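Transcription factor MBP1 (Magnaporthe oryzae, PDB 4UX5) binds DNA through its N-terminal winged helix-turn-helix domain, the part held in this chain, and probably activates transcription by RNA polymerase II. Local coordinates at residues A[50-55]-A[103-108]; A[69-74]-A[89-94]; A[36-41]-A[45-50]. All blocks are in the same frame, centred on the assembly; numbering follows the deposited sequence.

Contact 1. Residues A[50-55]-A[103-108]; sequences THILKA and NNIFDR. With nucleotides of chain C.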
# COMPACT_ATOMS: atom_id res chain seq x y z
N THR A 50 -5.25 1.07 -12.90
CA THR A 50 -6.46 0.57 -12.25
C THR A 50 -7.69 1.26 -12.83
O THR A 50 -8.74 0.64 -13.01
CB THR A 50 -6.42 0.77 -10.72
OG1 THR A 50 -5.18 0.27 -10.21
CG2 THR A 50 -7.57 0.05 -10.05
N HIS A 51 -7.55 2.55 -13.14
CA HIS A 51 -8.62 3.31 -13.78
C HIS A 51 -8.90 2.79 -15.19
O HIS A 51 -10.04 2.76 -15.64
CB HIS A 51 -8.27 4.79 -13.84
CG HIS A 51 -8.23 5.47 -12.51
ND1 HIS A 51 -7.79 6.77 -12.34
CD2 HIS A 51 -8.58 5.04 -11.27
CE1 HIS A 51 -7.87 7.10 -11.07
NE2 HIS A 51 -8.35 6.07 -10.40
N ILE A 52 -7.84 2.39 -15.88
CA ILE A 52 -7.95 1.89 -17.25
C ILE A 52 -8.70 0.56 -17.27
O ILE A 52 -9.65 0.39 -18.04
CB ILE A 52 -6.57 1.71 -17.90
CG1 ILE A 52 -5.85 3.06 -18.00
CG2 ILE A 52 -6.71 1.08 -19.28
CD1 ILE A 52 -4.45 2.97 -18.58
N LEU A 53 -8.28 -0.37 -16.42
CA LEU A 53 -8.92 -1.68 -16.35
C LEU A 53 -10.36 -1.59 -15.86
O LEU A 53 -11.19 -2.43 -16.19
CB LEU A 53 -8.11 -2.62 -15.45
CG LEU A 53 -6.72 -2.98 -15.98
CD1 LEU A 53 -5.99 -3.89 -15.00
CD2 LEU A 53 -6.82 -3.63 -17.36
N LYS A 54 -10.66 -0.55 -15.07
CA LYS A 54 -12.03 -0.29 -14.64
C LYS A 54 -12.85 0.30 -15.77
O LYS A 54 -14.07 0.14 -15.82
CB LYS A 54 -12.05 0.65 -13.44
CG LYS A 54 -11.67 -0.00 -12.12
CD LYS A 54 -11.49 1.04 -11.02
CE LYS A 54 -12.80 1.76 -10.72
NZ LYS A 54 -12.65 2.73 -9.61
N ALA A 55 -12.18 1.01 -16.68
CA ALA A 55 -12.84 1.55 -17.86
C ALA A 55 -13.24 0.41 -18.78
O ALA A 55 -14.28 0.46 -19.44
CB ALA A 55 -11.93 2.54 -18.58
N ASN A 103 -6.19 -4.51 -23.88
CA ASN A 103 -7.48 -4.77 -23.25
C ASN A 103 -8.63 -4.05 -23.97
O ASN A 103 -9.70 -3.86 -23.40
CB ASN A 103 -7.45 -4.37 -21.78
CG ASN A 103 -6.52 -5.26 -20.96
OD1 ASN A 103 -6.94 -6.29 -20.43
ND2 ASN A 103 -5.26 -4.86 -20.86
N ASN A 104 -8.37 -3.65 -25.21
CA ASN A 104 -9.42 -3.15 -26.10
C ASN A 104 -10.20 -1.95 -25.55
O ASN A 104 -11.43 -1.99 -25.49
CB ASN A 104 -10.39 -4.29 -26.44
CG ASN A 104 -11.18 -4.04 -27.71
OD1 ASN A 104 -10.68 -3.45 -28.67
ND2 ASN A 104 -12.43 -4.49 -27.73
N ILE A 105 -9.50 -0.90 -25.14
CA ILE A 105 -10.16 0.24 -24.51
C ILE A 105 -9.49 1.57 -24.86
O ILE A 105 -9.91 2.63 -24.41
CB ILE A 105 -10.20 0.07 -22.96
CG1 ILE A 105 -11.28 0.95 -22.32
CG2 ILE A 105 -8.83 0.33 -22.35
CD1 ILE A 105 -12.67 0.70 -22.86
N PHE A 106 -8.46 1.51 -25.70
CA PHE A 106 -7.71 2.70 -26.07
C PHE A 106 -8.58 3.76 -26.75
O PHE A 106 -8.39 4.96 -26.53
CB PHE A 106 -6.55 2.33 -26.99
CG PHE A 106 -5.73 3.52 -27.42
CD1 PHE A 106 -4.74 4.03 -26.60
CD2 PHE A 106 -5.97 4.13 -28.64
CE1 PHE A 106 -3.99 5.12 -26.99
CE2 PHE A 106 -5.22 5.23 -29.04
CZ PHE A 106 -4.23 5.72 -28.21
N ASP A 107 -9.52 3.32 -27.57
CA ASP A 107 -10.37 4.25 -28.32
C ASP A 107 -11.27 5.08 -27.40
O ASP A 107 -11.43 6.28 -27.62
CB ASP A 107 -11.23 3.49 -29.33
CG ASP A 107 -10.41 2.94 -30.49
OD1 ASP A 107 -9.35 3.53 -30.80
OD2 ASP A 107 -10.83 1.94 -31.10
N ARG A 108 -11.84 4.45 -26.39
CA ARG A 108 -12.72 5.16 -25.46
C ARG A 108 -11.93 6.12 -24.57
O ARG A 108 -12.46 7.12 -24.09
CB ARG A 108 -13.50 4.17 -24.60
CG ARG A 108 -14.55 4.83 -23.71
CD ARG A 108 -15.27 3.81 -22.84
NE ARG A 108 -16.29 4.43 -22.00
CZ ARG A 108 -17.57 4.53 -22.34
NH1 ARG A 108 -17.99 4.06 -23.50
NH2 ARG A 108 -18.43 5.10 -21.50
P DC C 9 -10.74 1.09 -6.57
OP1 DC C 9 -10.95 2.21 -7.51
OP2 DC C 9 -11.62 -0.10 -6.64
O5' DC C 9 -9.22 0.61 -6.66
C5' DC C 9 -8.17 1.57 -6.57
C4' DC C 9 -7.18 1.21 -5.48
O4' DC C 9 -7.78 1.40 -4.19
C3' DC C 9 -6.71 -0.23 -5.48
O3' DC C 9 -5.60 -0.38 -6.35
C2' DC C 9 -6.31 -0.46 -4.01
C1' DC C 9 -7.09 0.61 -3.24
N1 DC C 9 -8.08 0.07 -2.26
C2 DC C 9 -7.73 -0.05 -0.91
O2 DC C 9 -6.60 0.28 -0.54
N3 DC C 9 -8.65 -0.54 -0.04
C4 DC C 9 -9.86 -0.89 -0.47
N4 DC C 9 -10.73 -1.37 0.43
C5 DC C 9 -10.24 -0.78 -1.84
C6 DC C 9 -9.32 -0.29 -2.69
P DG C 10 -5.37 -1.76 -7.14
OP1 DG C 10 -4.56 -1.45 -8.35
OP2 DG C 10 -6.68 -2.43 -7.27
O5' DG C 10 -4.44 -2.61 -6.16
C5' DG C 10 -3.17 -2.10 -5.77
C4' DG C 10 -2.74 -2.66 -4.42
O4' DG C 10 -3.83 -2.52 -3.47
C3' DG C 10 -2.37 -4.14 -4.43
O3' DG C 10 -1.27 -4.35 -3.56
C2' DG C 10 -3.63 -4.81 -3.90
C1' DG C 10 -4.10 -3.78 -2.89
N9 DG C 10 -5.53 -3.86 -2.60
C8 DG C 10 -6.55 -3.88 -3.51
N7 DG C 10 -7.73 -3.96 -2.97
C5 DG C 10 -7.47 -4.00 -1.60
C6 DG C 10 -8.37 -4.09 -0.51
O6 DG C 10 -9.60 -4.15 -0.53
N1 DG C 10 -7.69 -4.10 0.71
C2 DG C 10 -6.32 -4.04 0.85
N2 DG C 10 -5.85 -4.06 2.10
N3 DG C 10 -5.47 -3.95 -0.17
C4 DG C 10 -6.12 -3.94 -1.36

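Contact 2. Residues A[69-74]-A[89-94]; sequences REVQKD and TWIPLE. With nucleotides of chain C.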
# COMPACT_ATOMS: atom_id res chain seq x y z
N ARG A 69 -0.28 -10.25 -12.40
CA ARG A 69 0.41 -11.19 -13.27
C ARG A 69 1.07 -10.53 -14.48
O ARG A 69 1.89 -11.15 -15.15
CB ARG A 69 -0.56 -12.27 -13.74
CG ARG A 69 -0.91 -13.30 -12.68
CD ARG A 69 -1.80 -14.40 -13.22
NE ARG A 69 -1.63 -15.65 -12.48
CZ ARG A 69 -2.24 -15.94 -11.34
NH1 ARG A 69 -3.08 -15.06 -10.79
NH2 ARG A 69 -2.03 -17.10 -10.73
N GLU A 70 0.71 -9.28 -14.75
CA GLU A 70 1.19 -8.61 -15.95
C GLU A 70 1.76 -7.22 -15.67
O GLU A 70 2.93 -6.95 -15.93
CB GLU A 70 0.05 -8.50 -16.98
CG GLU A 70 -0.54 -9.84 -17.38
CD GLU A 70 -1.83 -9.69 -18.16
OE1 GLU A 70 -2.14 -8.56 -18.60
OE2 GLU A 70 -2.54 -10.70 -18.32
N VAL A 71 0.91 -6.34 -15.14
CA VAL A 71 1.28 -4.95 -14.92
C VAL A 71 2.41 -4.78 -13.90
O VAL A 71 3.34 -4.00 -14.11
CB VAL A 71 0.06 -4.12 -14.46
CG1 VAL A 71 0.44 -2.66 -14.30
CG2 VAL A 71 -1.08 -4.28 -15.45
N GLN A 72 2.35 -5.54 -12.80
CA GLN A 72 3.34 -5.42 -11.74
C GLN A 72 4.72 -5.93 -12.15
O GLN A 72 5.71 -5.66 -11.47
CB GLN A 72 2.88 -6.17 -10.48
CG GLN A 72 1.87 -5.41 -9.64
CD GLN A 72 1.44 -6.19 -8.41
OE1 GLN A 72 1.99 -7.25 -8.11
NE2 GLN A 72 0.46 -5.67 -7.69
N LYS A 73 4.79 -6.67 -13.25
CA LYS A 73 6.05 -7.24 -13.71
C LYS A 73 6.88 -6.22 -14.49
O LYS A 73 7.94 -6.55 -15.02
CB LYS A 73 5.80 -8.49 -14.56
CG LYS A 73 5.23 -9.65 -13.76
CD LYS A 73 6.13 -10.00 -12.58
CE LYS A 73 5.50 -11.07 -11.70
NZ LYS A 73 6.36 -11.40 -10.54
N ASP A 74 6.39 -4.99 -14.57
CA ASP A 74 7.11 -3.91 -15.22
C ASP A 74 7.27 -2.73 -14.26
O ASP A 74 6.95 -2.83 -13.08
CB ASP A 74 6.40 -3.46 -16.49
CG ASP A 74 6.42 -4.52 -17.58
OD1 ASP A 74 7.39 -5.30 -17.64
OD2 ASP A 74 5.45 -4.57 -18.38
N THR A 89 -2.78 1.37 -9.27
CA THR A 89 -1.44 1.03 -9.74
C THR A 89 -1.04 1.94 -10.89
O THR A 89 -1.69 1.95 -11.94
CB THR A 89 -1.37 -0.44 -10.19
OG1 THR A 89 -1.89 -1.28 -9.16
CG2 THR A 89 0.07 -0.83 -10.49
N TRP A 90 0.03 2.70 -10.69
CA TRP A 90 0.46 3.68 -11.68
C TRP A 90 1.63 3.19 -12.52
O TRP A 90 2.57 2.58 -12.00
CB TRP A 90 0.82 5.00 -10.99
CG TRP A 90 -0.37 5.69 -10.39
CD1 TRP A 90 -1.01 5.35 -9.24
CD2 TRP A 90 -1.05 6.84 -10.91
NE1 TRP A 90 -2.05 6.21 -9.00
CE2 TRP A 90 -2.09 7.14 -10.01
CE3 TRP A 90 -0.87 7.64 -12.04
CZ2 TRP A 90 -2.96 8.21 -10.22
CZ3 TRP A 90 -1.73 8.71 -12.24
CH2 TRP A 90 -2.77 8.98 -11.33
N ILE A 91 1.56 3.45 -13.82
CA ILE A 91 2.59 3.02 -14.77
C ILE A 91 2.89 4.14 -15.77
O ILE A 91 2.06 5.03 -15.96
CB ILE A 91 2.16 1.75 -15.54
CG1 ILE A 91 0.84 1.97 -16.27
CG2 ILE A 91 2.06 0.56 -14.59
CD1 ILE A 91 0.35 0.76 -17.02
N PRO A 92 4.07 4.11 -16.40
CA PRO A 92 4.40 5.10 -17.44
C PRO A 92 3.38 5.12 -18.57
O PRO A 92 2.70 4.12 -18.81
CB PRO A 92 5.78 4.63 -17.95
CG PRO A 92 5.95 3.24 -17.42
CD PRO A 92 5.21 3.21 -16.13
N LEU A 93 3.28 6.26 -19.25
CA LEU A 93 2.21 6.50 -20.22
C LEU A 93 2.21 5.51 -21.38
O LEU A 93 1.15 5.06 -21.82
CB LEU A 93 2.31 7.93 -20.77
CG LEU A 93 1.16 8.37 -21.67
CD1 LEU A 93 -0.17 8.23 -20.94
CD2 LEU A 93 1.36 9.81 -22.14
N GLU A 94 3.40 5.17 -21.88
CA GLU A 94 3.51 4.24 -23.01
C GLU A 94 3.08 2.83 -22.60
O GLU A 94 2.56 2.07 -23.41
CB GLU A 94 4.93 4.22 -23.56
CG GLU A 94 5.98 3.64 -22.62
CD GLU A 94 6.59 4.69 -21.70
OE1 GLU A 94 6.02 5.79 -21.59
OE2 GLU A 94 7.64 4.40 -21.10
P DG C 10 -5.37 -1.76 -7.14
OP1 DG C 10 -4.56 -1.45 -8.35
OP2 DG C 10 -6.68 -2.43 -7.27
O5' DG C 10 -4.44 -2.61 -6.16
C5' DG C 10 -3.17 -2.10 -5.77
C4' DG C 10 -2.74 -2.66 -4.42
O4' DG C 10 -3.83 -2.52 -3.47
C3' DG C 10 -2.37 -4.14 -4.43
O3' DG C 10 -1.27 -4.35 -3.56
C2' DG C 10 -3.63 -4.81 -3.90
C1' DG C 10 -4.10 -3.78 -2.89
N9 DG C 10 -5.53 -3.86 -2.60
C8 DG C 10 -6.55 -3.88 -3.51
N7 DG C 10 -7.73 -3.96 -2.97
C5 DG C 10 -7.47 -4.00 -1.60
C6 DG C 10 -8.37 -4.09 -0.51
O6 DG C 10 -9.60 -4.15 -0.53
N1 DG C 10 -7.69 -4.10 0.71
C2 DG C 10 -6.32 -4.04 0.85
N2 DG C 10 -5.85 -4.06 2.10
N3 DG C 10 -5.47 -3.95 -0.17
C4 DG C 10 -6.12 -3.94 -1.36
O HOH W 1 -1.60 -4.19 -8.21

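Contact 3. Residues A[36-41]-A[45-50]; sequences EHVMRR and DWINAT. With nucleotides of chain C.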
# COMPACT_ATOMS: atom_id res chain seq x y z
N GLU A 36 -17.16 7.83 -14.29
CA GLU A 36 -15.89 7.15 -14.55
C GLU A 36 -14.79 8.18 -14.80
O GLU A 36 -15.06 9.31 -15.20
CB GLU A 36 -16.00 6.20 -15.74
CG GLU A 36 -17.19 5.26 -15.70
CD GLU A 36 -17.27 4.38 -16.93
OE1 GLU A 36 -16.37 3.54 -17.13
OE2 GLU A 36 -18.24 4.55 -17.71
N HIS A 37 -13.54 7.77 -14.58
CA HIS A 37 -12.41 8.67 -14.76
C HIS A 37 -11.10 7.91 -14.95
O HIS A 37 -10.95 6.77 -14.51
CB HIS A 37 -12.29 9.62 -13.56
CG HIS A 37 -12.37 8.93 -12.23
ND1 HIS A 37 -13.57 8.61 -11.63
CD2 HIS A 37 -11.41 8.51 -11.39
CE1 HIS A 37 -13.34 8.01 -10.48
NE2 HIS A 37 -12.03 7.94 -10.30
N VAL A 38 -10.16 8.56 -15.63
CA VAL A 38 -8.80 8.05 -15.74
C VAL A 38 -7.83 9.20 -15.49
O VAL A 38 -7.92 10.24 -16.13
CB VAL A 38 -8.52 7.44 -17.13
CG1 VAL A 38 -7.06 7.02 -17.25
CG2 VAL A 38 -9.44 6.25 -17.39
N MET A 39 -6.92 9.01 -14.54
CA MET A 39 -6.00 10.08 -14.16
C MET A 39 -4.63 9.91 -14.78
O MET A 39 -4.08 8.81 -14.83
CB MET A 39 -5.87 10.14 -12.63
CG MET A 39 -7.16 10.44 -11.90
SD MET A 39 -6.90 10.72 -10.14
CE MET A 39 -8.59 10.81 -9.56
N ARG A 40 -4.07 11.03 -15.26
CA ARG A 40 -2.70 11.07 -15.75
C ARG A 40 -1.92 12.10 -14.94
O ARG A 40 -2.35 13.25 -14.83
CB ARG A 40 -2.66 11.40 -17.24
CG ARG A 40 -1.30 11.17 -17.88
CD ARG A 40 -0.89 12.31 -18.80
NE ARG A 40 -1.60 12.29 -20.08
CZ ARG A 40 -1.26 13.04 -21.12
NH1 ARG A 40 -0.23 13.87 -21.04
NH2 ARG A 40 -1.96 12.96 -22.25
N ARG A 41 -0.79 11.70 -14.38
CA ARG A 41 0.02 12.62 -13.58
C ARG A 41 0.67 13.68 -14.45
O ARG A 41 1.07 13.42 -15.58
CB ARG A 41 1.10 11.86 -12.81
CG ARG A 41 0.69 11.48 -11.40
CD ARG A 41 1.91 11.39 -10.51
NE ARG A 41 2.84 10.36 -10.96
CZ ARG A 41 2.87 9.13 -10.46
NH1 ARG A 41 2.03 8.78 -9.49
NH2 ARG A 41 3.74 8.24 -10.93
N ASP A 45 3.70 12.09 -16.43
CA ASP A 45 2.74 11.49 -17.36
C ASP A 45 2.44 10.03 -17.07
O ASP A 45 1.95 9.31 -17.94
CB ASP A 45 3.24 11.63 -18.80
CG ASP A 45 2.95 12.99 -19.39
OD1 ASP A 45 2.09 13.71 -18.84
OD2 ASP A 45 3.58 13.34 -20.41
N TRP A 46 2.72 9.58 -15.85
CA TRP A 46 2.31 8.24 -15.47
C TRP A 46 0.80 8.20 -15.33
O TRP A 46 0.18 9.18 -14.92
CB TRP A 46 2.99 7.81 -14.17
CG TRP A 46 4.39 7.33 -14.35
CD1 TRP A 46 5.30 7.76 -15.28
CD2 TRP A 46 5.06 6.32 -13.58
NE1 TRP A 46 6.48 7.09 -15.13
CE2 TRP A 46 6.36 6.20 -14.10
CE3 TRP A 46 4.68 5.51 -12.51
CZ2 TRP A 46 7.29 5.29 -13.58
CZ3 TRP A 46 5.60 4.62 -11.99
CH2 TRP A 46 6.88 4.52 -12.53
N ILE A 47 0.21 7.06 -15.68
CA ILE A 47 -1.24 6.94 -15.73
C ILE A 47 -1.74 5.81 -14.83
O ILE A 47 -1.01 4.85 -14.58
CB ILE A 47 -1.72 6.72 -17.19
CG1 ILE A 47 -3.22 6.98 -17.32
CG2 ILE A 47 -1.34 5.33 -17.68
CD1 ILE A 47 -3.67 7.25 -18.74
N ASN A 48 -2.96 5.95 -14.34
CA ASN A 48 -3.54 4.97 -13.42
C ASN A 48 -4.06 3.74 -14.15
O ASN A 48 -5.10 3.79 -14.81
CB ASN A 48 -4.67 5.62 -12.61
CG ASN A 48 -5.04 4.83 -11.36
OD1 ASN A 48 -5.13 3.61 -11.40
ND2 ASN A 48 -5.23 5.53 -10.25
N ALA A 49 -3.34 2.63 -14.04
CA ALA A 49 -3.69 1.40 -14.73
C ALA A 49 -4.97 0.78 -14.16
O ALA A 49 -5.68 0.06 -14.86
CB ALA A 49 -2.55 0.40 -14.65
N THR A 50 -5.25 1.07 -12.90
CA THR A 50 -6.46 0.57 -12.25
C THR A 50 -7.69 1.26 -12.83
O THR A 50 -8.74 0.64 -13.01
CB THR A 50 -6.42 0.77 -10.72
OG1 THR A 50 -5.18 0.27 -10.21
CG2 THR A 50 -7.57 0.05 -10.05
P DG C 10 -5.37 -1.76 -7.14
OP1 DG C 10 -4.56 -1.45 -8.35
OP2 DG C 10 -6.68 -2.43 -7.27
O5' DG C 10 -4.44 -2.61 -6.16
C5' DG C 10 -3.17 -2.10 -5.77
C4' DG C 10 -2.74 -2.66 -4.42
O4' DG C 10 -3.83 -2.52 -3.47
C3' DG C 10 -2.37 -4.14 -4.43
O3' DG C 10 -1.27 -4.35 -3.56
C2' DG C 10 -3.63 -4.81 -3.90
C1' DG C 10 -4.10 -3.78 -2.89
N9 DG C 10 -5.53 -3.86 -2.60
C8 DG C 10 -6.55 -3.88 -3.51
N7 DG C 10 -7.73 -3.96 -2.97
C5 DG C 10 -7.47 -4.00 -1.60
C6 DG C 10 -8.37 -4.09 -0.51
O6 DG C 10 -9.60 -4.15 -0.53
N1 DG C 10 -7.69 -4.10 0.71
C2 DG C 10 -6.32 -4.04 0.85
N2 DG C 10 -5.85 -4.06 2.10
N3 DG C 10 -5.47 -3.95 -0.17
C4 DG C 10 -6.12 -3.94 -1.36
P DC C 9 -10.74 1.09 -6.57
OP1 DC C 9 -10.95 2.21 -7.51
OP2 DC C 9 -11.62 -0.10 -6.64
O5' DC C 9 -9.22 0.61 -6.66
C5' DC C 9 -8.17 1.57 -6.57
C4' DC C 9 -7.18 1.21 -5.48
O4' DC C 9 -7.78 1.40 -4.19
C3' DC C 9 -6.71 -0.23 -5.48
O3' DC C 9 -5.60 -0.38 -6.35
C2' DC C 9 -6.31 -0.46 -4.01
C1' DC C 9 -7.09 0.61 -3.24
N1 DC C 9 -8.08 0.07 -2.26
C2 DC C 9 -7.73 -0.05 -0.91
O2 DC C 9 -6.60 0.28 -0.54
N3 DC C 9 -8.65 -0.54 -0.04
C4 DC C 9 -9.86 -0.89 -0.47
N4 DC C 9 -10.73 -1.37 0.43
C5 DC C 9 -10.24 -0.78 -1.84
C6 DC C 9 -9.32 -0.29 -2.69

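Contact 1. Residues A[50-55]-A[103-108]
Ile-105 lies against one flank of helix 49-55, its two branches meeting residues one helical turn apart. Its CG2 touches CG2 of Ile-52 at 3.8 Å, the two side chains crossing at a slant. The other branch reaches Ala-55, the last residue of the segment: CG1 packs on CB of Ala-55 at 4.1 Å, and CD1 ends 3.8 Å from its backbone O. Ile-105 can straddle the turn because CG1 lies opposite the backbone N (chi1 -160°), leaving CG2 between N and the carbonyl carbon. Between Ile-52 and Ala-55 in sequence, Leu-53 sets CD2 against the amide of Asn-103, 4.0 Å from CG, while ND2 of that amide turns back to the carbonyl of Leu-99. No hydrogen bond joins the segments; they meet by van der Waals contact, mostly of aliphatic groups.

Another side of the same helix grips DNA. Thr-50 OG1 donates to OP1 of DG10 of chain C at 2.6 Å, and Lys-54 NZ, on a chain bent at chi3 (64°), hydrogen-bonds to OP1 of DC9 of chain C at 2.8 Å. Thr-50 OG1 also accepts from the backbone N of Thr-89.

What places Ile-105 is a Schellman motif closing helix 93-102: Asn-104 is its C-prime residue, and Ile-105 N bonds back to Ala-100 O. The contact joins a DNA-contacting helix of the winged helix-turn-helix domain to the loop between helices 93-102 and 110-114. Leu-109 covers Ile-52 and Ala-55, Phe-32 of strand 25-32 also reaches Ala-55, and helix 60-71 packs on Leu-53 through Ile-66 and Leu-67.

Contact 2. Residues A[69-74]-A[89-94]
In this winged helix-turn-helix domain, the C-terminal part of helix 60-71 leans on strand 88-91 of the wing hairpin, beside a phosphate of the bound DNA. Val-71 makes the contact with a single methyl. Its CG1 points across to the strand because it stands opposite the backbone N (chi1 -177°), and it meets CG2 of Ile-91 at 3.6 Å, the two side chains crossing at about a right angle. The same CG1 lies 4.2 Å from CG2 of Thr-89, so one methyl bears on two strand residues whose side chains share a face, while the side chain of Trp-90 between them starts away from the helix and touches Met-39 and Arg-41.

No direct hydrogen bond crosses the contact; a water links the two segments. It accepts from Gln-72 NE2 at 2.6 Å and donates to Thr-89 OG1 at 3.1 Å. Thr-89 OG1 in turn gives its own hydrogen to OP1 of DG10 of chain C, 2.8 Å away. Gln-72 NE2 also bonds to a DNA phosphate. A type I beta turn runs from Val-71 to Asp-74, closed by Asp-74 N to Val-71 O at 3.2 Å.

Thr-89 thus has two roles: its methyl lies at the border of the Val-71/Ile-91 contact while its hydroxyl, accepting from the water and donating to the phosphate, faces the DNA. The bonds that these uncharged donors make to DNA here go to phosphates, consistent with a grip on the backbone.

Contact 3. Residues A[36-41]-A[45-50]
Arg-41 and Trp-46 are joined by the straightest bond of this antiparallel pairing: Arg-41 N donates to Trp-46 O at 2.8 Å with an angle of 171° at the hydrogen. Asn-48 N to Met-39 O, at 3.1 Å, is the second firm rung, and the two flank the single bridge, in which Arg-40 and Ile-47 are a non-hydrogen-bonded pair. At the turn Asp-45 N adds only a weak bond to Arg-41 O.

Side chains continue the pairing. Arg-40 NH1 forms a salt bridge with Asp-45 OD1 at 3.2 Å, long and weak as a hydrogen bond; the oxygen sits at the guanidinium edge, but the two planes stand 87° apart. Arg-40 NH2 meanwhile bonds to the carbonyls of Ile-112 and Phe-115. Arg-41 runs beside Trp-46, its guanidinium plane tilted 31° from the indole plane, with NH2 at 3.3 Å from CE3; salt bridges to Asp-44 and Glu-77 hold its guanidinium there. Asn-48 is the N-cap residue of helix 49-55, and its OD1 takes a weak bond from Thr-50 N at 3.0 Å besides one from His-51 N; ND2 goes to Gln-87 O.

The apolar part is Val-38 CG1 against Ile-47 CD1 at 3.7 Å.

Strand 36-41 is the outermost of its sheet, next to 25-32, whereas 47-48 pairs with 88-91 on its other side. The bridge therefore links two sheets, and Ile-47 packs on helix 110-114.

Overall arrangement
Contacts 2 and 3 are buried, contact 3 near the centre of the chain, whereas contact 1 is only partly buried. Contacts 1 and 3 share Thr-50 and both use helix 49-55: contact 3 leads into the helix at its N-cap, Asn-48, and contact 1 packs its flank. Contacts 2 and 3 meet in one sheet, where 88-91 pairs with 47-48 through Ile-91 with Ile-47 and Thr-89 with Ala-49. The chemistry follows the place. Contact 3 rests on backbone bonds and one arginine-aspartate salt bridge, contacts 1 and 2 on aliphatic packing. The latter two converge on the DNA, where Thr-50 and Thr-89 hold the same phosphate oxygen of DG10 of chain C.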